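Local coordinates for protein cryptic loci regulator 2 (Schizosaccharomyces pombe 972h-, PDB 5IKJ) that promotes transcriptional silencing at heterochromatin, acting upstream of histone deacetylases and supporting nucleosome positioning as part of the SHREC repressor complex, at residues 233-238 / 388-393. Residues are numbered along the deposited sequence; the frame is centred on the assembly and turned at random.
Sequences DDTYTW and KLWIND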
loop_
_atom_site.group_PDB
_atom_site.type_symbol
_atom_site.label_atom_id
_atom_site.label_comp_id
_atom_site.label_asym_id
_atom_site.label_seq_id
_atom_site.Cartn_x
_atom_site.Cartn_y
_atom_site.Cartn_z
ATOM N N ASP A 233 1.588 5.194 2.179
ATOM C CA ASP A 233 1.430 6.613 1.882
ATOM C C ASP A 233 0.342 7.242 2.743
ATOM O O ASP A 233 0.484 8.385 3.193
ATOM C CB ASP A 233 1.122 6.810 0.397
ATOM C CG ASP A 233 2.285 6.421 -0.497
ATOM O OD1 ASP A 233 3.413 6.276 0.018
ATOM O OD2 ASP A 233 2.069 6.264 -1.717
ATOM N N ASP A 234 -0.747 6.511 2.994
ATOM C CA ASP A 234 -1.847 7.054 3.784
ATOM C C ASP A 234 -1.523 7.134 5.271
ATOM O O ASP A 234 -2.233 7.827 6.009
ATOM C CB ASP A 234 -3.105 6.206 3.582
ATOM C CG ASP A 234 -3.810 6.508 2.271
ATOM O OD1 ASP A 234 -3.245 7.257 1.445
ATOM O OD2 ASP A 234 -4.929 5.993 2.066
ATOM N N THR A 235 -0.479 6.440 5.733
ATOM C CA THR A 235 -0.136 6.427 7.149
ATOM C C THR A 235 1.300 6.833 7.449
ATOM O O THR A 235 1.606 7.102 8.616
ATOM C CB THR A 235 -0.377 5.033 7.749
ATOM O OG1 THR A 235 0.526 4.091 7.161
ATOM C CG2 THR A 235 -1.810 4.576 7.504
ATOM N N TYR A 236 2.183 6.892 6.450
ATOM C CA TYR A 236 3.591 7.181 6.697
ATOM C C TYR A 236 4.128 8.251 5.753
ATOM O O TYR A 236 4.696 9.250 6.205
ATOM C CB TYR A 236 4.414 5.895 6.573
ATOM C CG TYR A 236 5.912 6.100 6.591
ATOM C CD1 TYR A 236 6.604 6.219 7.788
ATOM C CD2 TYR A 236 6.636 6.157 5.408
ATOM C CE1 TYR A 236 7.973 6.400 7.807
ATOM C CE2 TYR A 236 8.005 6.338 5.417
ATOM C CZ TYR A 236 8.668 6.459 6.617
ATOM O OH TYR A 236 10.031 6.639 6.626
ATOM N N THR A 237 3.948 8.064 4.444
ATOM C CA THR A 237 4.614 8.925 3.470
ATOM C C THR A 237 3.877 10.249 3.286
ATOM O O THR A 237 4.449 11.325 3.492
ATOM C CB THR A 237 4.742 8.196 2.131
ATOM O OG1 THR A 237 4.961 6.798 2.363
ATOM C CG2 THR A 237 5.908 8.754 1.333
ATOM N N TRP A 238 2.607 10.189 2.891
ATOM C CA TRP A 238 1.794 11.382 2.650
ATOM C C TRP A 238 0.475 11.252 3.401
ATOM O O TRP A 238 -0.604 11.240 2.801
ATOM C CB TRP A 238 1.562 11.575 1.152
ATOM C CG TRP A 238 2.762 11.254 0.312
ATOM C CD1 TRP A 238 2.955 10.137 -0.447
ATOM C CD2 TRP A 238 3.938 12.057 0.149
ATOM N NE1 TRP A 238 4.177 10.195 -1.074
ATOM C CE2 TRP A 238 4.800 11.364 -0.724
ATOM C CE3 TRP A 238 4.346 13.294 0.658
ATOM C CZ2 TRP A 238 6.044 11.865 -1.101
ATOM C CZ3 TRP A 238 5.582 13.791 0.281
ATOM C CH2 TRP A 238 6.416 13.078 -0.589
ATOM N N LYS A 388 -11.755 6.167 4.667
ATOM C CA LYS A 388 -10.937 4.973 4.522
ATOM C C LYS A 388 -10.033 4.836 5.740
ATOM O O LYS A 388 -9.454 5.823 6.205
ATOM C CB LYS A 388 -10.091 5.057 3.251
ATOM C CG LYS A 388 -9.750 3.725 2.604
ATOM C CD LYS A 388 -9.009 3.945 1.291
ATOM C CE LYS A 388 -8.807 2.649 0.522
ATOM N NZ LYS A 388 -8.411 2.910 -0.888
ATOM N N LEU A 389 -9.913 3.613 6.254
ATOM C CA LEU A 389 -9.100 3.350 7.433
ATOM C C LEU A 389 -8.130 2.214 7.152
ATOM O O LEU A 389 -8.431 1.286 6.398
ATOM C CB LEU A 389 -9.964 3.008 8.652
ATOM C CG LEU A 389 -10.635 4.204 9.329
ATOM C CD1 LEU A 389 -11.672 3.731 10.332
ATOM C CD2 LEU A 389 -9.600 5.092 10.011
ATOM N N TRP A 390 -6.958 2.302 7.776
ATOM C CA TRP A 390 -5.869 1.373 7.525
ATOM C C TRP A 390 -5.274 0.870 8.833
ATOM O O TRP A 390 -5.497 1.432 9.910
ATOM C CB TRP A 390 -4.735 2.026 6.725
ATOM C CG TRP A 390 -5.065 2.481 5.327
ATOM C CD1 TRP A 390 -5.491 3.727 4.945
ATOM C CD2 TRP A 390 -4.953 1.713 4.120
ATOM N NE1 TRP A 390 -5.660 3.772 3.583
ATOM C CE2 TRP A 390 -5.338 2.551 3.053
ATOM C CE3 TRP A 390 -4.569 0.398 3.839
ATOM C CZ2 TRP A 390 -5.354 2.113 1.728
ATOM C CZ3 TRP A 390 -4.588 -0.033 2.523
ATOM C CH2 TRP A 390 -4.976 0.822 1.484
ATOM N N ILE A 391 -4.493 -0.203 8.715
ATOM C CA ILE A 391 -3.512 -0.525 9.739
ATOM C C ILE A 391 -2.408 0.527 9.699
ATOM O O ILE A 391 -2.068 1.060 8.634
ATOM C CB ILE A 391 -2.941 -1.942 9.537
ATOM C CG1 ILE A 391 -2.261 -2.062 8.168
ATOM C CG2 ILE A 391 -4.049 -2.982 9.684
ATOM C CD1 ILE A 391 -1.543 -3.381 7.937
ATOM N N ASN A 392 -1.850 0.840 10.867
ATOM C CA ASN A 392 -0.835 1.881 11.040
ATOM C C ASN A 392 -1.464 3.266 10.989
ATOM O O ASN A 392 -0.736 4.273 10.973
ATOM C CB ASN A 392 0.273 1.785 9.985
ATOM C CG ASN A 392 1.557 2.461 10.418
ATOM O OD1 ASN A 392 1.995 2.315 11.559
ATOM N ND2 ASN A 392 2.170 3.210 9.506
ATOM N N ASP A 393 -2.789 3.352 10.966
ATOM C CA ASP A 393 -3.515 4.607 10.848
ATOM C C ASP A 393 -3.912 5.116 12.233
ATOM O O ASP A 393 -3.723 4.443 13.249
ATOM C CB ASP A 393 -4.748 4.404 9.961
ATOM C CG ASP A 393 -5.400 5.706 9.545
ATOM O OD1 ASP A 393 -4.758 6.772 9.668
ATOM O OD2 ASP A 393 -6.560 5.660 9.088
HETATM O O HOH W 1 -0.699 6.896 10.738
#
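Asp234 and Trp390 approach each other through similar first torsions: each sets CG anti to its own carbonyl carbon, beside the backbone N (chi1 -78° and -64°), on a side chain that starts out toward the other segment, at the end of helix 214-237 and of strand 387-390. There Trp390 NE1 donates to Asp234 OD2 at 2.8 Å, meeting the oxygen on its anti side. The bond is noticeably bent, 131° at the hydrogen, in part because the oxygen sits tilted from the ring plane. Tryptophan suits this place by joining one N-H to a broad apolar surface, which also packs on Met227 and Cys231 farther up the helix and on an apolar side chain of another protein's chain. A phenylalanine in place of Trp390 has no N-H and a smaller ring, and would probably leave Asp234 OD2 without this mate and open a gap beside the helix.

Thr235 serves the turn with both branches. Its hydroxyl OG1 accepts a hydrogen bond from Asn392 ND2 at 3.0 Å, while its methyl CG2 lies 3.8 Å from Asp393 CB and 4.0 Å from Trp390 CB. Asn392 occupies the third position of a type II turn from Trp390 to Asp393, with positive phi, a conformation asparagine tolerates better than most residues. Thr235 OG1 is also bonded to the carbonyl of Cys231, one helical turn back, and Tyr413 holds Asn392 OD1. One water bridges the backbones, donating to Thr235 O and, at 2.6 Å, to Asn392 O.

Asp234 OD1 forms a salt bridge with Arg264, Asp393 forms salt bridges with Arg243 and Arg462, and Arg243 also bonds to Asp234 O. Buried acids thus meet arginines and N-H donors, consistent with a polar, charge-compensated junction that would help hold the helix end against the beta turn of the Clr2 SH3-clan region.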